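Local atomic coordinates of Non-sulfated chondroitin lyase E66 (Autographa californica nucleopolyhedrovirus, PDB entry 3VSN), a protein that breaks down non-sulfated chondroitin as a lyase of the viral envelope and is essential for oral infection of the insect host. Residues Glu35-Asn40 with Tyr265-Gly270; Val197-Ser202 with Arg214-Ile219. All coordinates share one frame; numbering follows the deposited sequence.

Interaction 1 of 2, residues Glu35-Asn40 with Tyr265-Gly270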
ATOM      1  N   GLU A  35     -28.971  -1.003  14.274  1.00 17.35           N
ATOM      2  CA  GLU A  35     -29.580  -1.137  12.954  1.00 17.39           C
ATOM      3  C   GLU A  35     -29.659   0.205  12.228  1.00 17.28           C
ATOM      4  O   GLU A  35     -29.449   0.267  11.016  1.00 16.56           O
ATOM      5  CB  GLU A  35     -30.950  -1.815  13.041  1.00 17.69           C
ATOM      6  CG  GLU A  35     -30.855  -3.310  13.323  1.00 18.02           C
ATOM      7  CD  GLU A  35     -32.205  -3.993  13.446  1.00 18.53           C
ATOM      8  OE1 GLU A  35     -33.245  -3.316  13.283  1.00 18.95           O
ATOM      9  OE2 GLU A  35     -32.223  -5.217  13.710  1.00 18.41           O
ATOM     10  N   ARG A  36     -29.928   1.274  12.977  1.00 17.47           N
ATOM     11  CA  ARG A  36     -29.935   2.632  12.430  1.00 17.74           C
ATOM     12  C   ARG A  36     -28.541   3.052  11.950  1.00 17.23           C
ATOM     13  O   ARG A  36     -28.384   3.574  10.842  1.00 16.89           O
ATOM     14  CB  ARG A  36     -30.460   3.631  13.473  1.00 18.68           C
ATOM     15  CG  ARG A  36     -30.670   5.040  12.936  1.00 20.02           C
ATOM     16  CD  ARG A  36     -31.414   5.927  13.929  1.00 21.35           C
ATOM     17  NE  ARG A  36     -32.791   5.476  14.140  1.00 22.21           N
ATOM     18  CZ  ARG A  36     -33.233   4.893  15.253  1.00 22.72           C
ATOM     19  NH1 ARG A  36     -32.416   4.692  16.282  1.00 22.85           N
ATOM     20  NH2 ARG A  36     -34.498   4.513  15.334  1.00 23.27           N
ATOM     21  N   TRP A  37     -27.541   2.815  12.796  1.00 16.89           N
ATOM     22  CA  TRP A  37     -26.150   3.123  12.472  1.00 16.78           C
ATOM     23  C   TRP A  37     -25.689   2.342  11.263  1.00 16.48           C
ATOM     24  O   TRP A  37     -25.014   2.891  10.387  1.00 16.44           O
ATOM     25  CB  TRP A  37     -25.268   2.869  13.689  1.00 16.90           C
ATOM     26  CG  TRP A  37     -23.782   2.973  13.439  1.00 17.07           C
ATOM     27  CD1 TRP A  37     -22.968   4.097  13.579  1.00 17.22           C
ATOM     28  CD2 TRP A  37     -22.878   1.896  13.016  1.00 17.00           C
ATOM     29  NE1 TRP A  37     -21.663   3.795  13.269  1.00 17.15           N
ATOM     30  CE2 TRP A  37     -21.540   2.495  12.923  1.00 17.07           C
ATOM     31  CE3 TRP A  37     -23.038   0.547  12.710  1.00 17.15           C
ATOM     32  CZ2 TRP A  37     -20.431   1.756  12.539  1.00 17.23           C
ATOM     33  CZ3 TRP A  37     -21.908  -0.188  12.324  1.00 17.21           C
ATOM     34  CH2 TRP A  37     -20.636   0.405  12.243  1.00 17.22           C
ATOM     35  N   PHE A  38     -26.077   1.068  11.194  1.00 16.03           N
ATOM     36  CA  PHE A  38     -25.724   0.189  10.073  1.00 15.87           C
ATOM     37  C   PHE A  38     -26.247   0.743   8.747  1.00 15.88           C
ATOM     38  O   PHE A  38     -25.502   0.840   7.767  1.00 15.46           O
ATOM     39  CB  PHE A  38     -26.259  -1.233  10.321  1.00 15.86           C
ATOM     40  CG  PHE A  38     -25.867  -2.234   9.265  1.00 15.73           C
ATOM     41  CD1 PHE A  38     -26.567  -2.315   8.062  1.00 15.69           C
ATOM     42  CD2 PHE A  38     -24.813  -3.118   9.483  1.00 15.81           C
ATOM     43  CE1 PHE A  38     -26.215  -3.243   7.093  1.00 15.74           C
ATOM     44  CE2 PHE A  38     -24.455  -4.047   8.515  1.00 15.76           C
ATOM     45  CZ  PHE A  38     -25.157  -4.110   7.320  1.00 15.64           C
ATOM     46  N   LYS A  39     -27.528   1.109   8.727  1.00 15.89           N
ATOM     47  CA  LYS A  39     -28.160   1.664   7.534  1.00 16.25           C
ATOM     48  C   LYS A  39     -27.595   3.031   7.159  1.00 16.20           C
ATOM     49  O   LYS A  39     -27.418   3.324   5.976  1.00 16.33           O
ATOM     50  CB  LYS A  39     -29.673   1.747   7.721  1.00 16.54           C
ATOM     51  CG  LYS A  39     -30.350   0.382   7.789  1.00 17.04           C
ATOM     52  CD  LYS A  39     -31.753   0.488   8.363  1.00 17.58           C
ATOM     53  CE  LYS A  39     -32.711   1.142   7.384  1.00 18.14           C
ATOM     54  NZ  LYS A  39     -34.014   1.436   8.048  1.00 18.65           N
ATOM     55  N   ASN A  40     -27.315   3.856   8.168  1.00 16.29           N
ATOM     56  CA  ASN A  40     -26.699   5.169   7.954  1.00 16.50           C
ATOM     57  C   ASN A  40     -25.329   5.077   7.286  1.00 16.39           C
ATOM     58  O   ASN A  40     -24.973   5.920   6.461  1.00 16.76           O
ATOM     59  CB  ASN A  40     -26.568   5.934   9.276  1.00 16.66           C
ATOM     60  CG  ASN A  40     -27.882   6.539   9.746  1.00 16.87           C
ATOM     61  OD1 ASN A  40     -28.869   6.560   9.017  1.00 17.39           O
ATOM     62  ND2 ASN A  40     -27.893   7.037  10.974  1.00 16.84           N
ATOM     63  N   TYR A 265     -16.598  -3.182  15.125  1.00 17.75           N
ATOM     64  CA  TYR A 265     -16.053  -3.515  16.444  1.00 18.30           C
ATOM     65  C   TYR A 265     -15.904  -2.299  17.353  1.00 18.92           C
ATOM     66  O   TYR A 265     -16.140  -2.386  18.563  1.00 19.23           O
ATOM     67  CB  TYR A 265     -14.730  -4.273  16.317  1.00 17.84           C
ATOM     68  CG  TYR A 265     -14.898  -5.660  15.743  1.00 17.84           C
ATOM     69  CD1 TYR A 265     -15.621  -6.638  16.430  1.00 17.81           C
ATOM     70  CD2 TYR A 265     -14.344  -5.996  14.509  1.00 17.52           C
ATOM     71  CE1 TYR A 265     -15.788  -7.909  15.903  1.00 17.49           C
ATOM     72  CE2 TYR A 265     -14.500  -7.267  13.975  1.00 17.48           C
ATOM     73  CZ  TYR A 265     -15.223  -8.217  14.678  1.00 17.52           C
ATOM     74  OH  TYR A 265     -15.382  -9.477  14.150  1.00 17.61           O
ATOM     75  N   THR A 266     -15.524  -1.167  16.763  1.00 19.40           N
ATOM     76  CA  THR A 266     -15.455   0.099  17.489  1.00 20.26           C
ATOM     77  C   THR A 266     -16.852   0.532  17.954  1.00 20.43           C
ATOM     78  O   THR A 266     -17.013   1.003  19.086  1.00 20.69           O
ATOM     79  CB  THR A 266     -14.753   1.191  16.652  1.00 20.53           C
ATOM     80  OG1 THR A 266     -13.387   0.811  16.446  1.00 20.88           O
ATOM     81  CG2 THR A 266     -14.782   2.544  17.360  1.00 21.04           C
ATOM     82  N   TYR A 267     -17.856   0.354  17.096  1.00 20.19           N
ATOM     83  CA  TYR A 267     -19.238   0.633  17.479  1.00 20.35           C
ATOM     84  C   TYR A 267     -19.703  -0.313  18.588  1.00 20.68           C
ATOM     85  O   TYR A 267     -20.244   0.136  19.602  1.00 21.41           O
ATOM     86  CB  TYR A 267     -20.201   0.552  16.284  1.00 20.25           C
ATOM     87  CG  TYR A 267     -21.623   0.897  16.680  1.00 20.21           C
ATOM     88  CD1 TYR A 267     -22.452  -0.053  17.283  1.00 20.22           C
ATOM     89  CD2 TYR A 267     -22.129   2.181  16.492  1.00 20.10           C
ATOM     90  CE1 TYR A 267     -23.741   0.264  17.677  1.00 20.08           C
ATOM     91  CE2 TYR A 267     -23.422   2.503  16.879  1.00 20.17           C
ATOM     92  CZ  TYR A 267     -24.221   1.540  17.468  1.00 20.04           C
ATOM     93  OH  TYR A 267     -25.503   1.847  17.853  1.00 20.19           O
ATOM     94  N   TYR A 268     -19.493  -1.613  18.379  1.00 20.40           N
ATOM     95  CA  TYR A 268     -19.906  -2.658  19.317  1.00 20.55           C
ATOM     96  C   TYR A 268     -19.268  -2.529  20.701  1.00 21.74           C
ATOM     97  O   TYR A 268     -19.966  -2.575  21.721  1.00 21.86           O
ATOM     98  CB  TYR A 268     -19.523  -4.042  18.785  1.00 19.67           C
ATOM     99  CG  TYR A 268     -20.336  -4.625  17.646  1.00 18.75           C
ATOM    100  CD1 TYR A 268     -21.707  -4.384  17.516  1.00 18.69           C
ATOM    101  CD2 TYR A 268     -19.732  -5.482  16.729  1.00 18.41           C
ATOM    102  CE1 TYR A 268     -22.438  -4.953  16.479  1.00 18.35           C
ATOM    103  CE2 TYR A 268     -20.450  -6.052  15.692  1.00 18.11           C
ATOM    104  CZ  TYR A 268     -21.800  -5.786  15.570  1.00 18.09           C
ATOM    105  OH  TYR A 268     -22.499  -6.370  14.538  1.00 18.31           O
ATOM    106  N   PHE A 269     -17.942  -2.390  20.731  1.00 22.46           N
ATOM    107  CA  PHE A 269     -17.186  -2.577  21.970  1.00 23.38           C
ATOM    108  C   PHE A 269     -16.350  -1.376  22.433  1.00 24.32           C
ATOM    109  O   PHE A 269     -15.639  -1.463  23.434  1.00 24.64           O
ATOM    110  CB  PHE A 269     -16.340  -3.859  21.892  1.00 23.32           C
ATOM    111  CG  PHE A 269     -17.124  -5.079  21.474  1.00 23.39           C
ATOM    112  CD1 PHE A 269     -18.217  -5.514  22.225  1.00 23.36           C
ATOM    113  CD2 PHE A 269     -16.772  -5.793  20.334  1.00 23.41           C
ATOM    114  CE1 PHE A 269     -18.945  -6.630  21.840  1.00 23.19           C
ATOM    115  CE2 PHE A 269     -17.494  -6.914  19.946  1.00 23.52           C
ATOM    116  CZ  PHE A 269     -18.584  -7.331  20.701  1.00 23.46           C
ATOM    117  N   GLY A 270     -16.446  -0.261  21.712  1.00 25.35           N
ATOM    118  CA  GLY A 270     -15.874   1.006  22.174  1.00 26.27           C
ATOM    119  C   GLY A 270     -14.566   1.418  21.525  1.00 27.45           C
ATOM    120  O   GLY A 270     -13.933   0.637  20.811  1.00 26.57           O
TER

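Interaction 2 of 2, residues Val197-Ser202 with Arg214-Ile219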
ATOM      1  N   VAL A 197     -18.630  -9.975  13.212  1.00 17.28           N
ATOM      2  CA  VAL A 197     -19.596  -8.908  12.936  1.00 17.28           C
ATOM      3  C   VAL A 197     -21.045  -9.430  12.824  1.00 17.22           C
ATOM      4  O   VAL A 197     -21.914  -8.969  13.572  1.00 17.13           O
ATOM      5  CB  VAL A 197     -19.193  -8.052  11.707  1.00 17.22           C
ATOM      6  CG1 VAL A 197     -20.254  -7.004  11.406  1.00 17.23           C
ATOM      7  CG2 VAL A 197     -17.841  -7.385  11.935  1.00 17.42           C
ATOM      8  N   PRO A 198     -21.314 -10.382  11.899  1.00 17.14           N
ATOM      9  CA  PRO A 198     -22.670 -10.944  11.873  1.00 17.17           C
ATOM     10  C   PRO A 198     -22.996 -11.799  13.098  1.00 17.52           C
ATOM     11  O   PRO A 198     -24.162 -11.864  13.497  1.00 17.52           O
ATOM     12  CB  PRO A 198     -22.686 -11.795  10.597  1.00 17.12           C
ATOM     13  CG  PRO A 198     -21.252 -12.071  10.294  1.00 17.18           C
ATOM     14  CD  PRO A 198     -20.517 -10.846  10.748  1.00 17.05           C
ATOM     15  N   TYR A 199     -21.990 -12.441  13.695  1.00 17.91           N
ATOM     16  CA  TYR A 199     -22.238 -13.194  14.928  1.00 18.39           C
ATOM     17  C   TYR A 199     -22.759 -12.288  16.044  1.00 18.55           C
ATOM     18  O   TYR A 199     -23.769 -12.607  16.678  1.00 18.86           O
ATOM     19  CB  TYR A 199     -21.016 -13.981  15.419  1.00 18.81           C
ATOM     20  CG  TYR A 199     -21.275 -14.616  16.774  1.00 19.20           C
ATOM     21  CD1 TYR A 199     -22.022 -15.790  16.882  1.00 19.36           C
ATOM     22  CD2 TYR A 199     -20.817 -14.016  17.949  1.00 19.37           C
ATOM     23  CE1 TYR A 199     -22.286 -16.360  18.119  1.00 19.61           C
ATOM     24  CE2 TYR A 199     -21.071 -14.582  19.190  1.00 19.58           C
ATOM     25  CZ  TYR A 199     -21.803 -15.754  19.266  1.00 19.79           C
ATOM     26  OH  TYR A 199     -22.061 -16.320  20.490  1.00 20.34           O
ATOM     27  N   THR A 200     -22.065 -11.175  16.287  1.00 17.93           N
ATOM     28  CA  THR A 200     -22.488 -10.216  17.309  1.00 17.89           C
ATOM     29  C   THR A 200     -23.922  -9.743  17.061  1.00 17.74           C
ATOM     30  O   THR A 200     -24.732  -9.690  17.994  1.00 17.65           O
ATOM     31  CB  THR A 200     -21.533  -9.009  17.392  1.00 17.97           C
ATOM     32  OG1 THR A 200     -20.236  -9.461  17.788  1.00 18.31           O
ATOM     33  CG2 THR A 200     -22.024  -7.987  18.412  1.00 18.22           C
ATOM     34  N   TYR A 201     -24.230  -9.413  15.808  1.00 17.03           N
ATOM     35  CA  TYR A 201     -25.584  -9.019  15.437  1.00 16.90           C
ATOM     36  C   TYR A 201     -26.610 -10.127  15.718  1.00 16.94           C
ATOM     37  O   TYR A 201     -27.697  -9.846  16.228  1.00 16.92           O
ATOM     38  CB  TYR A 201     -25.659  -8.557  13.977  1.00 16.42           C
ATOM     39  CG  TYR A 201     -27.058  -8.151  13.553  1.00 16.14           C
ATOM     40  CD1 TYR A 201     -27.722  -7.096  14.183  1.00 15.93           C
ATOM     41  CD2 TYR A 201     -27.721  -8.833  12.534  1.00 16.02           C
ATOM     42  CE1 TYR A 201     -29.006  -6.731  13.803  1.00 16.08           C
ATOM     43  CE2 TYR A 201     -29.002  -8.475  12.148  1.00 15.79           C
ATOM     44  CZ  TYR A 201     -29.640  -7.432  12.785  1.00 15.93           C
ATOM     45  OH  TYR A 201     -30.907  -7.084  12.387  1.00 16.45           O
ATOM     46  N   SER A 202     -26.260 -11.375  15.408  1.00 17.21           N
ATOM     47  CA  SER A 202     -27.163 -12.503  15.675  1.00 17.95           C
ATOM     48  C   SER A 202     -27.469 -12.639  17.169  1.00 18.25           C
ATOM     49  O   SER A 202     -28.600 -12.945  17.547  1.00 17.93           O
ATOM     50  CB  SER A 202     -26.631 -13.820  15.093  1.00 18.03           C
ATOM     51  OG  SER A 202     -25.531 -14.326  15.830  1.00 18.68           O
ATOM     52  N   ARG A 214     -19.603  -9.213  24.608  1.00 28.30           N
ATOM     53  CA  ARG A 214     -18.195  -8.872  24.831  1.00 29.56           C
ATOM     54  C   ARG A 214     -17.449  -9.926  25.661  1.00 29.87           C
ATOM     55  O   ARG A 214     -16.293 -10.252  25.369  1.00 29.35           O
ATOM     56  CB  ARG A 214     -18.100  -7.490  25.495  1.00 30.84           C
ATOM     57  CG  ARG A 214     -16.904  -7.289  26.416  1.00 32.87           C
ATOM     58  CD  ARG A 214     -15.799  -6.478  25.768  1.00 33.91           C
ATOM     59  NE  ARG A 214     -16.099  -5.050  25.801  1.00 35.58           N
ATOM     60  CZ  ARG A 214     -15.194  -4.081  25.667  1.00 35.36           C
ATOM     61  NH1 ARG A 214     -13.910  -4.371  25.498  1.00 35.78           N
ATOM     62  NH2 ARG A 214     -15.579  -2.814  25.713  1.00 35.88           N
ATOM     63  N   GLN A 215     -18.124 -10.464  26.676  1.00 30.30           N
ATOM     64  CA  GLN A 215     -17.496 -11.389  27.624  1.00 30.55           C
ATOM     65  C   GLN A 215     -17.329 -12.819  27.108  1.00 30.05           C
ATOM     66  O   GLN A 215     -16.600 -13.612  27.711  1.00 29.69           O
ATOM     67  CB  GLN A 215     -18.239 -11.378  28.968  1.00 31.95           C
ATOM     68  CG  GLN A 215     -18.054 -10.096  29.773  1.00 33.50           C
ATOM     69  CD  GLN A 215     -16.590  -9.731  29.992  1.00 34.79           C
ATOM     70  OE1 GLN A 215     -15.795 -10.547  30.465  1.00 36.30           O
ATOM     71  NE2 GLN A 215     -16.231  -8.496  29.649  1.00 34.83           N
ATOM     72  N   GLU A 216     -17.995 -13.149  26.002  1.00 28.88           N
ATOM     73  CA  GLU A 216     -17.881 -14.484  25.406  1.00 28.27           C
ATOM     74  C   GLU A 216     -16.448 -14.778  24.975  1.00 28.72           C
ATOM     75  O   GLU A 216     -15.734 -13.880  24.520  1.00 28.36           O
ATOM     76  CB  GLU A 216     -18.821 -14.632  24.209  1.00 27.87           C
ATOM     77  CG  GLU A 216     -20.296 -14.432  24.531  1.00 27.35           C
ATOM     78  CD  GLU A 216     -21.186 -14.594  23.313  1.00 27.25           C
ATOM     79  OE1 GLU A 216     -20.804 -15.345  22.389  1.00 26.95           O
ATOM     80  OE2 GLU A 216     -22.270 -13.975  23.279  1.00 27.07           O
ATOM     81  N   GLN A 217     -16.043 -16.041  25.122  1.00 28.83           N
ATOM     82  CA  GLN A 217     -14.685 -16.495  24.800  1.00 29.39           C
ATOM     83  C   GLN A 217     -14.276 -16.171  23.359  1.00 28.60           C
ATOM     84  O   GLN A 217     -13.159 -15.701  23.117  1.00 27.88           O
ATOM     85  CB  GLN A 217     -14.551 -18.000  25.073  1.00 31.04           C
ATOM     86  CG  GLN A 217     -13.195 -18.608  24.713  1.00 33.17           C
ATOM     87  CD  GLN A 217     -13.161 -20.123  24.869  1.00 34.84           C
ATOM     88  OE1 GLN A 217     -14.117 -20.741  25.344  1.00 36.68           O
ATOM     89  NE2 GLN A 217     -12.050 -20.729  24.467  1.00 35.51           N
ATOM     90  N   GLY A 218     -15.184 -16.428  22.415  1.00 27.05           N
ATOM     91  CA  GLY A 218     -14.935 -16.170  20.995  1.00 26.00           C
ATOM     92  C   GLY A 218     -14.669 -14.706  20.690  1.00 25.34           C
ATOM     93  O   GLY A 218     -13.742 -14.378  19.948  1.00 25.49           O
ATOM     94  N   ILE A 219     -15.483 -13.830  21.273  1.00 24.89           N
ATOM     95  CA  ILE A 219     -15.337 -12.382  21.115  1.00 24.96           C
ATOM     96  C   ILE A 219     -14.024 -11.891  21.742  1.00 25.66           C
ATOM     97  O   ILE A 219     -13.356 -11.013  21.190  1.00 25.33           O
ATOM     98  CB  ILE A 219     -16.571 -11.625  21.677  1.00 24.54           C
ATOM     99  CG1 ILE A 219     -17.828 -11.934  20.841  1.00 24.02           C
ATOM    100  CG2 ILE A 219     -16.334 -10.119  21.760  1.00 24.49           C
ATOM    101  CD1 ILE A 219     -17.863 -11.307  19.458  1.00 23.64           C
TER

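Interaction 1 of 2, residues Glu35-Asn40 with Tyr265-Gly270
Trp37 and Tyr267 make the whole of this contact, an aromatic one without any hydrogen bond between the two segments. The CA atoms of Trp37 and Tyr267 are 8.9 Å apart, the nearest pair across the two segments, and about 141 Å² of surface is buried in total.

The ring-ring part is oblique. The five-membered ring of Trp37 and the phenol ring of Tyr267 have centroids 4.3 Å apart and planes inclined at 31°, neither parallel nor perpendicular. The CD2-CE2 side of the phenol comes closest: Tyr267 CE2 lies 3.5 Å from Trp37 CG, while Tyr267 CD2 sits over the indole face, displaced toward its rim.

A CH-pi contact extends the overlap. Tyr267 CB stands 4.0 Å from the centroid of the six-membered ring of Trp37, only 13° off the ring normal, and thus above the face. With CG anti to the backbone N in both residues (chi1 172° in Trp37), the two side chains run antiparallel alongside one another, bringing the phenol over the pyrrole part and CB over the benzene part.

Tyr264 packs edge-to-face with Trp37, and Phe38 packs on helix 138-154 through Met149, Asn150 and Ile153. The arrangement is side-chain packing near the surface between helices 29-48 and 262-269, in keeping with the alpha/alpha toroid of this lyase.

Interaction 2 of 2, residues Val197-Ser202 with Arg214-Ile219
Tyr199 reaches across to Glu216 and donates a hydrogen bond that measures 2.5 Å from Tyr199 OH to Glu216 OE1, so short that its exact length is uncertain. Its CG is anti to the backbone N (chi1 174°), which directs the phenol toward the second segment. The two side chains extend toward each other from their separate helices, and the carboxylate plane stands at 90° to the ring; Glu216 OE1 lies at the ring edge, in its plane, and is also 3.3 Å from Tyr199 CE2. Stretched out past CG, the Glu216 side chain carries its carboxylate to the hydroxyl, and its other oxygen, OE2, is held by Gln203 from the same helix as Tyr199. Both carboxylate oxygens thus have donors, which limits the rotation of the group. A second neighbour at the tyrosine edge is the methyl end of Ile219, with CD1 4.3 Å from Tyr199 CD2. Tyr199 lies about 12 Å, side chain to side chain, from the catalytic Asn191, so the contact is not itself part of the active site.

The same methyl meets Thr200, where OG1 is 3.4 Å from Ile219 CD1 and the side chains lie roughly perpendicular. That hydroxyl is hydrogen-bonded to Gly196 O, one turn back in its own helix, so its polar need is met while it packs against the isoleucine. Ile213 touches both residues.

Further along, Ser202 turns back on the helix: its OG bonds to Tyr199 O at 2.6 Å, with a C=O...donor angle of 124°, and also binds Arg206. Glu216 occupies the N-cap position of helix 217-225, so the contact joins the start of that helix to helix 189-205. This packing, with the short helix 210-214 between the two in the chain, belongs to the N-terminal alpha/alpha toroid.

In the fold
From the N terminus, helix 29-48 comes first, and interaction 1 closes a long loop, with 224 residues between its segments, by bringing that helix against helix 262-269. Interaction 2 is nested within it: only 11 residues, mostly helical, separate 197-202 from 214-219. The two centres are 14 Å apart, and hydrogen bonds probably link the contacts directly. Tyr201 OH is 2.6 Å from Glu35 OE2, and Tyr268 OH is 2.8 Å from Val197 O, so helix 189-205 is tied to both helices of interaction 1. Phe269 packs on Ile219, extending the connection to helix 217-225. Helices 29-48, 189-205, 217-225 and 262-269 are thus joined within the helical domain.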